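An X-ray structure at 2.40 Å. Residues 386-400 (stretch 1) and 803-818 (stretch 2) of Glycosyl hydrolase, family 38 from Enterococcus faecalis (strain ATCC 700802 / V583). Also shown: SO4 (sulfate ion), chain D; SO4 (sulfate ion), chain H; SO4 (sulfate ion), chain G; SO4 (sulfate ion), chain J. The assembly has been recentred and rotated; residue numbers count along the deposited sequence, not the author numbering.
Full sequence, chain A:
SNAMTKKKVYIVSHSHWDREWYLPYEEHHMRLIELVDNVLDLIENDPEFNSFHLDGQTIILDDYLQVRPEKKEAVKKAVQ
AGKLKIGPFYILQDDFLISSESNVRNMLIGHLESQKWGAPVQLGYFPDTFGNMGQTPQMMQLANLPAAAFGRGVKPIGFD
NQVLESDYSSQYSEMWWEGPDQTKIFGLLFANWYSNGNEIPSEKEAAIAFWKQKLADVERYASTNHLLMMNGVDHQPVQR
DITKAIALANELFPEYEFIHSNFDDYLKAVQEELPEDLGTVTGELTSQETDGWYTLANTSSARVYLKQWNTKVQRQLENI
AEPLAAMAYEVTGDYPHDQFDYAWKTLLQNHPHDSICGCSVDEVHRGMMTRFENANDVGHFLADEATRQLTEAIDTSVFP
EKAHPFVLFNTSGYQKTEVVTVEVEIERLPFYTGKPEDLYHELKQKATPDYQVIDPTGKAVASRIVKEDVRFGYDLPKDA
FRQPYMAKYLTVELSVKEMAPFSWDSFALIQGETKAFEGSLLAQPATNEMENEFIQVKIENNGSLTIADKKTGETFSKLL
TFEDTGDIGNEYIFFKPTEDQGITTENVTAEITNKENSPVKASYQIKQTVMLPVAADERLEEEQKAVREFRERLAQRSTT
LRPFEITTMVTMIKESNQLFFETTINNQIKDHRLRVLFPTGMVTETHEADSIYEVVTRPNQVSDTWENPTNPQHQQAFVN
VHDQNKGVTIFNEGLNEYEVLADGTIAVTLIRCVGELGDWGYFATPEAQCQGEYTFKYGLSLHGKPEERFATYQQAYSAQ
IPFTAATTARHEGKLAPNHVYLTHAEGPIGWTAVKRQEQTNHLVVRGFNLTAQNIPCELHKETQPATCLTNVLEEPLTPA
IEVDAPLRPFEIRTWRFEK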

# COMPACT_ATOMS: atom_id res chain seq x y z
N ALA A 386 18.72 2.77 17.82
CA ALA A 386 19.82 3.64 18.22
C ALA A 386 19.55 4.28 19.58
O ALA A 386 20.47 4.46 20.39
CB ALA A 386 20.05 4.71 17.16
N THR A 387 18.29 4.64 19.84
CA THR A 387 17.94 5.26 21.11
C THR A 387 18.17 4.30 22.27
O THR A 387 18.73 4.68 23.30
CB THR A 387 16.48 5.73 21.06
OG1 THR A 387 16.41 7.01 20.43
CG2 THR A 387 15.90 5.82 22.45
N ARG A 388 17.75 3.04 22.12
CA ARG A 388 17.96 2.06 23.18
C ARG A 388 19.45 1.79 23.38
O ARG A 388 19.91 1.62 24.51
CB ARG A 388 17.22 0.77 22.87
CG ARG A 388 17.32 -0.28 23.97
CD ARG A 388 16.90 -1.66 23.49
NE ARG A 388 17.83 -2.22 22.52
CZ ARG A 388 17.59 -2.28 21.21
NH1 ARG A 388 18.50 -2.80 20.39
NH2 ARG A 388 16.45 -1.82 20.73
N GLN A 389 20.21 1.74 22.29
CA GLN A 389 21.64 1.44 22.38
C GLN A 389 22.40 2.57 23.07
O GLN A 389 23.33 2.32 23.84
CB GLN A 389 22.21 1.16 20.99
CG GLN A 389 21.75 -0.16 20.39
CD GLN A 389 21.79 -0.17 18.87
OE1 GLN A 389 22.15 0.82 18.25
NE2 GLN A 389 21.42 -1.30 18.28
N LEU A 390 22.02 3.82 22.79
CA LEU A 390 22.67 4.95 23.44
C LEU A 390 22.33 5.00 24.93
O LEU A 390 23.23 5.11 25.78
CB LEU A 390 22.28 6.26 22.75
CG LEU A 390 22.90 6.52 21.38
CD1 LEU A 390 22.34 7.78 20.76
CD2 LEU A 390 24.41 6.61 21.50
N THR A 391 21.05 4.90 25.26
CA THR A 391 20.63 4.99 26.66
C THR A 391 21.15 3.82 27.49
O THR A 391 21.42 3.98 28.68
CB THR A 391 19.11 5.07 26.76
OG1 THR A 391 18.53 3.96 26.05
CG2 THR A 391 18.60 6.37 26.16
N GLU A 392 21.31 2.65 26.88
CA GLU A 392 21.89 1.52 27.59
C GLU A 392 23.36 1.74 27.93
O GLU A 392 23.88 1.10 28.84
CB GLU A 392 21.74 0.23 26.77
CG GLU A 392 21.09 -0.91 27.53
CD GLU A 392 19.58 -0.85 27.50
OE1 GLU A 392 18.97 -1.43 26.57
OE2 GLU A 392 18.99 -0.20 28.39
N ALA A 393 24.03 2.65 27.21
CA ALA A 393 25.44 2.95 27.45
C ALA A 393 25.66 4.17 28.33
O ALA A 393 26.80 4.45 28.69
CB ALA A 393 26.16 3.15 26.11
N ILE A 394 24.60 4.89 28.68
CA ILE A 394 24.73 6.09 29.51
C ILE A 394 24.83 5.68 30.97
O ILE A 394 24.04 4.86 31.46
CB ILE A 394 23.55 7.05 29.28
CG1 ILE A 394 23.58 7.58 27.84
CG2 ILE A 394 23.58 8.20 30.27
CD1 ILE A 394 22.47 8.56 27.53
N ASP A 395 25.81 6.24 31.68
CA ASP A 395 26.02 5.94 33.09
C ASP A 395 24.89 6.52 33.93
O ASP A 395 24.95 7.68 34.35
CB ASP A 395 27.37 6.49 33.55
CG ASP A 395 27.82 5.89 34.88
OD1 ASP A 395 26.99 5.31 35.60
OD2 ASP A 395 29.02 6.01 35.20
N THR A 396 23.85 5.73 34.18
CA THR A 396 22.71 6.16 34.97
C THR A 396 22.84 5.81 36.45
O THR A 396 21.95 6.16 37.23
CB THR A 396 21.42 5.55 34.41
OG1 THR A 396 21.57 4.14 34.26
CG2 THR A 396 21.08 6.17 33.07
N SER A 397 23.92 5.13 36.84
CA SER A 397 24.15 4.86 38.26
C SER A 397 24.45 6.12 39.05
O SER A 397 24.46 6.06 40.29
CB SER A 397 25.30 3.86 38.42
OG SER A 397 26.50 4.35 37.83
N VAL A 398 24.69 7.25 38.38
CA VAL A 398 24.91 8.51 39.08
C VAL A 398 23.66 8.95 39.82
O VAL A 398 23.74 9.62 40.85
CB VAL A 398 25.40 9.58 38.08
CG1 VAL A 398 24.39 9.75 36.95
CG2 VAL A 398 25.67 10.90 38.78
N PHE A 399 22.48 8.56 39.33
CA PHE A 399 21.23 8.89 39.99
C PHE A 399 21.02 8.00 41.21
O PHE A 399 21.53 6.88 41.27
CB PHE A 399 20.06 8.74 39.02
CG PHE A 399 20.12 9.67 37.84
CD1 PHE A 399 20.14 11.04 38.03
CD2 PHE A 399 20.16 9.18 36.55
CE1 PHE A 399 20.19 11.91 36.95
CE2 PHE A 399 20.21 10.04 35.47
CZ PHE A 399 20.23 11.40 35.67
N PRO A 400 20.27 8.48 42.21
CA PRO A 400 20.04 7.67 43.41
C PRO A 400 19.21 6.43 43.10
O PRO A 400 18.55 6.33 42.06
CB PRO A 400 19.29 8.62 44.35
CG PRO A 400 18.63 9.60 43.44
CD PRO A 400 19.60 9.79 42.30
N PHE A 803 12.10 16.80 19.81
CA PHE A 803 13.02 16.20 20.77
C PHE A 803 12.83 14.69 20.81
O PHE A 803 11.73 14.17 20.57
CB PHE A 803 12.82 16.78 22.17
CG PHE A 803 13.68 17.98 22.46
CD1 PHE A 803 15.05 17.86 22.56
CD2 PHE A 803 13.11 19.23 22.65
CE1 PHE A 803 15.85 18.95 22.84
CE2 PHE A 803 13.90 20.33 22.93
CZ PHE A 803 15.27 20.19 23.02
N THR A 804 13.91 13.97 21.12
CA THR A 804 13.87 12.53 21.30
C THR A 804 14.07 12.24 22.79
O THR A 804 15.17 12.40 23.32
CB THR A 804 14.94 11.83 20.46
OG1 THR A 804 14.63 11.98 19.07
CG2 THR A 804 15.01 10.35 20.81
N ALA A 805 12.99 11.83 23.45
CA ALA A 805 13.01 11.48 24.86
C ALA A 805 12.97 9.97 25.01
O ALA A 805 12.26 9.28 24.27
CB ALA A 805 11.83 12.11 25.61
N ALA A 806 13.72 9.45 25.98
CA ALA A 806 13.81 8.02 26.18
C ALA A 806 14.09 7.73 27.65
O ALA A 806 14.94 8.38 28.26
CB ALA A 806 14.91 7.40 25.32
N THR A 807 13.38 6.75 28.19
CA THR A 807 13.64 6.28 29.54
C THR A 807 14.59 5.09 29.51
O THR A 807 14.73 4.40 28.50
CB THR A 807 12.34 5.89 30.25
OG1 THR A 807 11.73 4.79 29.55
CG2 THR A 807 11.37 7.06 30.27
N THR A 808 15.26 4.87 30.64
CA THR A 808 16.17 3.74 30.79
C THR A 808 16.30 3.44 32.28
O THR A 808 15.84 4.21 33.12
CB THR A 808 17.54 4.03 30.16
OG1 THR A 808 18.38 2.88 30.28
CG2 THR A 808 18.20 5.21 30.85
N ALA A 809 16.92 2.31 32.58
CA ALA A 809 17.08 1.88 33.96
C ALA A 809 18.37 2.44 34.55
O ALA A 809 19.16 3.11 33.87
CB ALA A 809 17.04 0.35 34.05
N ARG A 810 18.59 2.17 35.83
CA ARG A 810 19.84 2.54 36.48
C ARG A 810 20.90 1.50 36.15
O ARG A 810 20.69 0.30 36.37
CB ARG A 810 19.66 2.65 37.99
CG ARG A 810 18.85 3.85 38.44
CD ARG A 810 18.87 3.98 39.96
NE ARG A 810 20.19 4.32 40.48
CZ ARG A 810 21.04 3.46 41.03
NH1 ARG A 810 20.70 2.18 41.15
NH2 ARG A 810 22.22 3.87 41.47
N HIS A 811 22.04 1.95 35.64
CA HIS A 811 23.13 1.06 35.28
C HIS A 811 24.38 1.89 35.00
O HIS A 811 24.29 3.05 34.59
CB HIS A 811 22.77 0.21 34.05
CG HIS A 811 22.16 0.99 32.93
ND1 HIS A 811 22.85 1.96 32.23
CD2 HIS A 811 20.92 0.95 32.39
CE1 HIS A 811 22.06 2.48 31.31
NE2 HIS A 811 20.88 1.88 31.38
N GLU A 812 25.54 1.28 35.23
CA GLU A 812 26.79 1.89 34.83
C GLU A 812 26.93 1.84 33.31
O GLU A 812 26.44 0.93 32.65
CB GLU A 812 27.97 1.19 35.50
N GLY A 813 27.61 2.85 32.76
CA GLY A 813 27.79 2.93 31.33
C GLY A 813 29.07 3.65 30.98
O GLY A 813 29.71 4.28 31.82
N LYS A 814 29.44 3.54 29.70
CA LYS A 814 30.65 4.17 29.20
C LYS A 814 30.41 5.56 28.62
O LYS A 814 31.38 6.29 28.40
CB LYS A 814 31.31 3.27 28.15
CG LYS A 814 31.49 1.82 28.58
CD LYS A 814 32.09 1.70 29.98
CE LYS A 814 33.52 2.20 30.03
NZ LYS A 814 34.04 2.19 31.43
N LEU A 815 29.16 5.93 28.37
CA LEU A 815 28.83 7.27 27.90
C LEU A 815 28.52 8.17 29.09
O LEU A 815 27.98 7.74 30.10
CB LEU A 815 27.64 7.24 26.94
CG LEU A 815 27.87 6.64 25.56
CD1 LEU A 815 26.63 6.78 24.70
CD2 LEU A 815 29.07 7.29 24.88
N ALA A 816 28.88 9.44 28.94
CA ALA A 816 28.65 10.41 30.00
C ALA A 816 27.16 10.73 30.11
O ALA A 816 26.43 10.66 29.11
CB ALA A 816 29.44 11.68 29.75
N PRO A 817 26.67 11.07 31.30
CA PRO A 817 25.26 11.46 31.43
C PRO A 817 24.90 12.67 30.58
O PRO A 817 23.78 12.74 30.04
CB PRO A 817 25.11 11.75 32.93
CG PRO A 817 26.21 10.98 33.58
CD PRO A 817 27.35 11.02 32.61
N ASN A 818 25.81 13.63 30.44
CA ASN A 818 25.64 14.77 29.56
C ASN A 818 26.84 14.83 28.62
O ASN A 818 27.98 14.71 29.07
CB ASN A 818 25.52 16.08 30.34
CG ASN A 818 24.43 16.02 31.40
OD1 ASN A 818 23.24 16.10 31.10
ND2 ASN A 818 24.84 15.88 32.66
S SO4 D . 17.42 0.61 41.62
O1 SO4 D . 16.98 -0.77 41.44
O2 SO4 D . 17.51 0.91 43.05
O3 SO4 D . 18.73 0.79 41.01
O4 SO4 D . 16.47 1.52 41.00
S SO4 H . 24.65 -2.45 36.51
O1 SO4 H . 25.21 -3.75 36.87
O2 SO4 H . 23.83 -1.95 37.61
O3 SO4 H . 25.73 -1.51 36.24
O4 SO4 H . 23.82 -2.60 35.32
S SO4 G . 21.73 -4.37 21.06
O1 SO4 G . 21.41 -5.72 21.52
O2 SO4 G . 21.05 -3.39 21.91
O3 SO4 G . 23.17 -4.16 21.15
O4 SO4 G . 21.30 -4.21 19.68
S SO4 J . 24.20 0.38 42.70
O1 SO4 J . 25.59 0.26 43.12
O2 SO4 J . 23.48 1.24 43.64
O3 SO4 J . 23.58 -0.94 42.69
O4 SO4 J . 24.13 0.96 41.36

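Residues 386-400 and 803-818, more than 400 positions apart in one chain, bury 1051 Å² between them, counting both sides. Backbone hydrogen bonds form the centre. Ile394 and Leu815 make a single beta bridge: Leu815 N donates to Ala393 O (2.8 Å) and Asp395 N to Leu815 O (3.1 Å), both nearly straight. Farther along, His811 O accepts from Thr396 N (2.7 Å) and, weakly, from Ser397 N (3.1 Å). Gly813 fits where the two backbones run nearest by CA, Gly813 CA being 3.9 Å from Asp395 CA; its CA also makes a CA-H...O contact with Ala393 O (3.2 Å), and a CB here would clash with that oxygen.

Among polar side chains, Thr396 (chi1 p) points toward stretch 2 and places OG1 2.6 Å from His811 N, whose hydrogen bond it accepts; OG1 also lies 2.6 Å from Ala809 O and over one face of the His811 ring. That ring turns back to stretch 1, its CE1 3.1 Å from both Thr391 O and Ile394 O, and is steadied within its own stretch by a hydrogen bond between NE2 and Thr808 OG1 (2.9 Å). Arg810 reaches the carbonyls after Thr396: NE and NH2 both donate to Phe399 O (3.0 and 3.1 Å), while NH2 bonds weakly to Ser397 O (3.3 Å). Its NH1 holds a sulfate, probably from the crystallisation liquor, with O3 of chain D only 2.4 Å away.

Apolar packing flanks these bonds. Leu815 CD1 lies 3.9 Å from both Leu390 CD2 and Ala393 CB, so the CD1 methyl packs against both residues. Val398 CG1 meets Pro817 CG at 4.0 Å. The helix and strand axes come within 9.1 Å, close enough for the short side chains of Ala806, Thr387 and Thr391 to touch: Ala806 CB sits 3.4 Å from Thr387 CG2 and 3.9 Å from Thr391 CG2.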